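Local coordinates for protein ElaA (Escherichia coli, PDB 5Z6N), which probably transfers an acetyl group from acetyl coenzyme A to an amine, as a member of the GNAT family of N-acetyltransferases, at residues W4-H9 against L100-H105. Numbering follows the deposited sequence.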
ATOM      1  N   TRP B   4      -8.247   3.185 -20.385  1.00 38.53           N
ATOM      2  CA  TRP B   4      -8.740   3.668 -19.107  1.00 36.68           C
ATOM      3  C   TRP B   4      -9.806   2.723 -18.572  1.00 35.17           C
ATOM      4  O   TRP B   4     -10.593   2.146 -19.330  1.00 33.57           O
ATOM      5  CB  TRP B   4      -9.305   5.085 -19.227  1.00 30.19           C
ATOM      6  CG  TRP B   4      -8.273   6.098 -19.618  1.00 25.05           C
ATOM      7  CD1 TRP B   4      -7.910   6.443 -20.886  1.00 25.82           C
ATOM      8  CD2 TRP B   4      -7.474   6.903 -18.738  1.00 24.22           C
ATOM      9  NE1 TRP B   4      -6.933   7.409 -20.851  1.00 25.82           N
ATOM     10  CE2 TRP B   4      -6.647   7.707 -19.545  1.00 25.19           C
ATOM     11  CE3 TRP B   4      -7.371   7.015 -17.348  1.00 26.37           C
ATOM     12  CZ2 TRP B   4      -5.731   8.612 -19.010  1.00 20.81           C
ATOM     13  CZ3 TRP B   4      -6.459   7.916 -16.818  1.00 15.10           C
ATOM     14  CH2 TRP B   4      -5.653   8.699 -17.648  1.00 17.90           C
ATOM     15  N   GLN B   5      -9.809   2.555 -17.253  1.00 33.00           N
ATOM     16  CA  GLN B   5     -10.807   1.749 -16.566  1.00 34.57           C
ATOM     17  C   GLN B   5     -11.419   2.576 -15.448  1.00 35.16           C
ATOM     18  O   GLN B   5     -10.695   3.161 -14.637  1.00 34.65           O
ATOM     19  CB  GLN B   5     -10.194   0.458 -16.011  1.00 32.40           C
ATOM     20  CG  GLN B   5      -9.382  -0.333 -17.023  1.00 27.49           C
ATOM     21  CD  GLN B   5      -8.985  -1.699 -16.498  1.00 28.64           C
ATOM     22  OE1 GLN B   5      -8.474  -1.820 -15.392  1.00 32.31           O
ATOM     23  NE2 GLN B   5      -9.222  -2.736 -17.289  1.00 30.03           N
ATOM     24  N   ASP B   6     -12.748   2.639 -15.423  1.00 34.19           N
ATOM     25  CA  ASP B   6     -13.508   3.377 -14.421  1.00 27.79           C
ATOM     26  C   ASP B   6     -14.143   2.325 -13.516  1.00 30.29           C
ATOM     27  O   ASP B   6     -15.257   1.860 -13.747  1.00 33.85           O
ATOM     28  CB  ASP B   6     -14.555   4.306 -15.100  1.00 23.47           C
ATOM     29  CG  ASP B   6     -15.549   4.901 -14.114  1.00 31.83           C
ATOM     30  OD1 ASP B   6     -15.270   4.902 -12.898  1.00 30.92           O
ATOM     31  OD2 ASP B   6     -16.596   5.413 -14.565  1.00 42.73           O
ATOM     32  N   LEU B   7     -13.418   1.959 -12.467  1.00 33.77           N
ATOM     33  CA  LEU B   7     -13.765   0.806 -11.647  1.00 28.37           C
ATOM     34  C   LEU B   7     -14.445   1.259 -10.365  1.00 26.31           C
ATOM     35  O   LEU B   7     -13.863   2.022  -9.588  1.00 27.56           O
ATOM     36  CB  LEU B   7     -12.512  -0.001 -11.315  1.00 21.51           C
ATOM     37  CG  LEU B   7     -11.685  -0.548 -12.482  1.00 24.58           C
ATOM     38  CD1 LEU B   7     -10.832  -1.694 -12.020  1.00 25.74           C
ATOM     39  CD2 LEU B   7     -12.557  -0.982 -13.652  1.00 26.76           C
ATOM     40  N   HIS B   8     -15.673   0.791 -10.147  1.00 29.02           N
ATOM     41  CA  HIS B   8     -16.184   0.751  -8.789  1.00 26.75           C
ATOM     42  C   HIS B   8     -15.302  -0.192  -7.984  1.00 15.48           C
ATOM     43  O   HIS B   8     -14.728  -1.143  -8.521  1.00 25.61           O
ATOM     44  CB  HIS B   8     -17.644   0.290  -8.759  1.00 31.63           C
ATOM     45  CG  HIS B   8     -18.259   0.334  -7.393  1.00 41.53           C
ATOM     46  ND1 HIS B   8     -19.017   1.400  -6.959  1.00 43.99           N
ATOM     47  CD2 HIS B   8     -18.222  -0.544  -6.362  1.00 39.84           C
ATOM     48  CE1 HIS B   8     -19.421   1.178  -5.720  1.00 41.42           C
ATOM     49  NE2 HIS B   8     -18.951   0.004  -5.335  1.00 40.63           N
ATOM     50  N   HIS B   9     -15.166   0.086  -6.689  1.00 15.15           N
ATOM     51  CA  HIS B   9     -14.201  -0.660  -5.889  1.00 36.26           C
ATOM     52  C   HIS B   9     -14.519  -2.150  -5.837  1.00 36.88           C
ATOM     53  O   HIS B   9     -13.614  -2.957  -5.589  1.00 34.43           O
ATOM     54  CB  HIS B   9     -14.133  -0.087  -4.473  1.00 33.92           C
ATOM     55  CG  HIS B   9     -15.353  -0.353  -3.651  1.00 27.30           C
ATOM     56  ND1 HIS B   9     -15.478  -1.471  -2.854  1.00 24.01           N
ATOM     57  CD2 HIS B   9     -16.499   0.349  -3.496  1.00 26.14           C
ATOM     58  CE1 HIS B   9     -16.647  -1.446  -2.244  1.00 26.09           C
ATOM     59  NE2 HIS B   9     -17.287  -0.351  -2.615  1.00 28.82           N
ATOM     60  N   LEU B 100     -13.734  13.627 -14.213  1.00 30.48           N
ATOM     61  CA  LEU B 100     -14.886  14.509 -14.073  1.00 28.75           C
ATOM     62  C   LEU B 100     -16.081  13.989 -14.863  1.00 32.30           C
ATOM     63  O   LEU B 100     -17.224  14.121 -14.416  1.00 17.97           O
ATOM     64  CB  LEU B 100     -14.520  15.925 -14.514  1.00 25.89           C
ATOM     65  CG  LEU B 100     -13.566  16.644 -13.560  1.00 28.29           C
ATOM     66  CD1 LEU B 100     -13.116  17.969 -14.157  1.00 28.92           C
ATOM     67  CD2 LEU B 100     -14.240  16.858 -12.211  1.00 25.46           C
ATOM     68  N   GLU B 101     -15.838  13.390 -16.035  1.00 35.63           N
ATOM     69  CA  GLU B 101     -16.910  12.706 -16.751  1.00 38.10           C
ATOM     70  C   GLU B 101     -17.508  11.588 -15.908  1.00 41.85           C
ATOM     71  O   GLU B 101     -18.687  11.249 -16.066  1.00 43.21           O
ATOM     72  CB  GLU B 101     -16.387  12.153 -18.080  1.00 39.60           C
ATOM     73  CG  GLU B 101     -17.380  11.272 -18.838  1.00 49.03           C
ATOM     74  CD  GLU B 101     -16.733  10.499 -19.977  1.00 56.38           C
ATOM     75  OE1 GLU B 101     -15.488  10.383 -19.992  1.00 56.73           O
ATOM     76  OE2 GLU B 101     -17.471   9.996 -20.851  1.00 58.80           O
ATOM     77  N   THR B 102     -16.713  11.007 -15.006  1.00 42.27           N
ATOM     78  CA  THR B 102     -17.241  10.022 -14.069  1.00 39.02           C
ATOM     79  C   THR B 102     -18.021  10.694 -12.944  1.00 28.88           C
ATOM     80  O   THR B 102     -19.114  10.240 -12.588  1.00 23.56           O
ATOM     81  CB  THR B 102     -16.100   9.172 -13.507  1.00 43.34           C
ATOM     82  OG1 THR B 102     -15.431   8.502 -14.584  1.00 43.54           O
ATOM     83  CG2 THR B 102     -16.638   8.131 -12.532  1.00 47.51           C
ATOM     84  N   CYS B 103     -17.478  11.776 -12.379  1.00 26.78           N
ATOM     85  CA  CYS B 103     -18.228  12.556 -11.398  1.00 28.27           C
ATOM     86  C   CYS B 103     -19.501  13.122 -12.012  1.00 30.04           C
ATOM     87  O   CYS B 103     -20.574  13.073 -11.401  1.00 29.55           O
ATOM     88  CB  CYS B 103     -17.358  13.686 -10.844  1.00 29.66           C
ATOM     89  SG  CYS B 103     -15.815  13.164 -10.068  1.00 32.46           S
ATOM     90  N   THR B 104     -19.395  13.673 -13.223  1.00 31.25           N
ATOM     91  CA  THR B 104     -20.564  14.194 -13.926  1.00 37.91           C
ATOM     92  C   THR B 104     -21.631  13.119 -14.087  1.00 42.48           C
ATOM     93  O   THR B 104     -22.783  13.298 -13.676  1.00 44.50           O
ATOM     94  CB  THR B 104     -20.150  14.744 -15.295  1.00 36.53           C
ATOM     95  OG1 THR B 104     -19.464  15.991 -15.124  1.00 46.91           O
ATOM     96  CG2 THR B 104     -21.363  14.952 -16.185  1.00 29.33           C
ATOM     97  N   HIS B 105     -21.254  11.985 -14.681  1.00 40.96           N
ATOM     98  CA  HIS B 105     -22.214  10.923 -14.955  1.00 41.00           C
ATOM     99  C   HIS B 105     -22.855  10.415 -13.671  1.00 42.94           C
ATOM    100  O   HIS B 105     -24.078  10.484 -13.501  1.00 50.02           O
ATOM    101  CB  HIS B 105     -21.527   9.781 -15.706  1.00 44.19           C
ATOM    102  CG  HIS B 105     -22.474   8.761 -16.261  1.00 48.61           C
ATOM    103  ND1 HIS B 105     -22.073   7.768 -17.128  1.00 49.57           N
ATOM    104  CD2 HIS B 105     -23.803   8.580 -16.073  1.00 48.53           C
ATOM    105  CE1 HIS B 105     -23.112   7.019 -17.451  1.00 48.82           C
ATOM    106  NE2 HIS B 105     -24.174   7.491 -16.822  1.00 47.30           N
TER
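Asp6 and Thr102 meet side chain to side chain where the edge strand 3-8 of the GNAT fold faces the helix 91-106, which lies across one side of the mixed sheet. The two residues approach from opposite directions, each pointing its CB toward the other segment, and their CA atoms stand 7.6 Å apart. On the strand, CG of Asp6 is turned anti to the backbone N (chi1 169°), which carries the carboxylate out to the helix. On the helix, Thr102 presents both branches of its fork: OG1 lies beside its own backbone N, while CG2 lies anti to that N. The methyl sits against both carboxylate oxygens, with CG2 of Thr102 3.4 Å from OD2 of Asp6 and 3.5 Å from OD1 of the same residue. OG1 of Thr102 comes within 3.3 Å of Asp6 OD2, yet this proximity is not a hydrogen bond; the hydroxyl is bonded instead to the carbonyl O of Lys98, one turn earlier in the helix. Across the sheet, OD1 of Asp6 forms a salt bridge with NE of Arg49 on the neighbouring strand 49-54, so the carboxylate is held by a charge on its own sheet while Thr102 borders it from the helix. An alanine in place of Asp6 would probably leave Arg49 without this charge partner and open a gap beside the Thr102 methyl. The join is small, burying 79 Å² over both segments, and Thr102 also packs on Ile51 and Ile65 of the strands beneath. Only the OD2 side of the carboxylate approaches the hydroxyl closely: OD1 of Asp6 remains 4.0 Å from OG1 of Thr102.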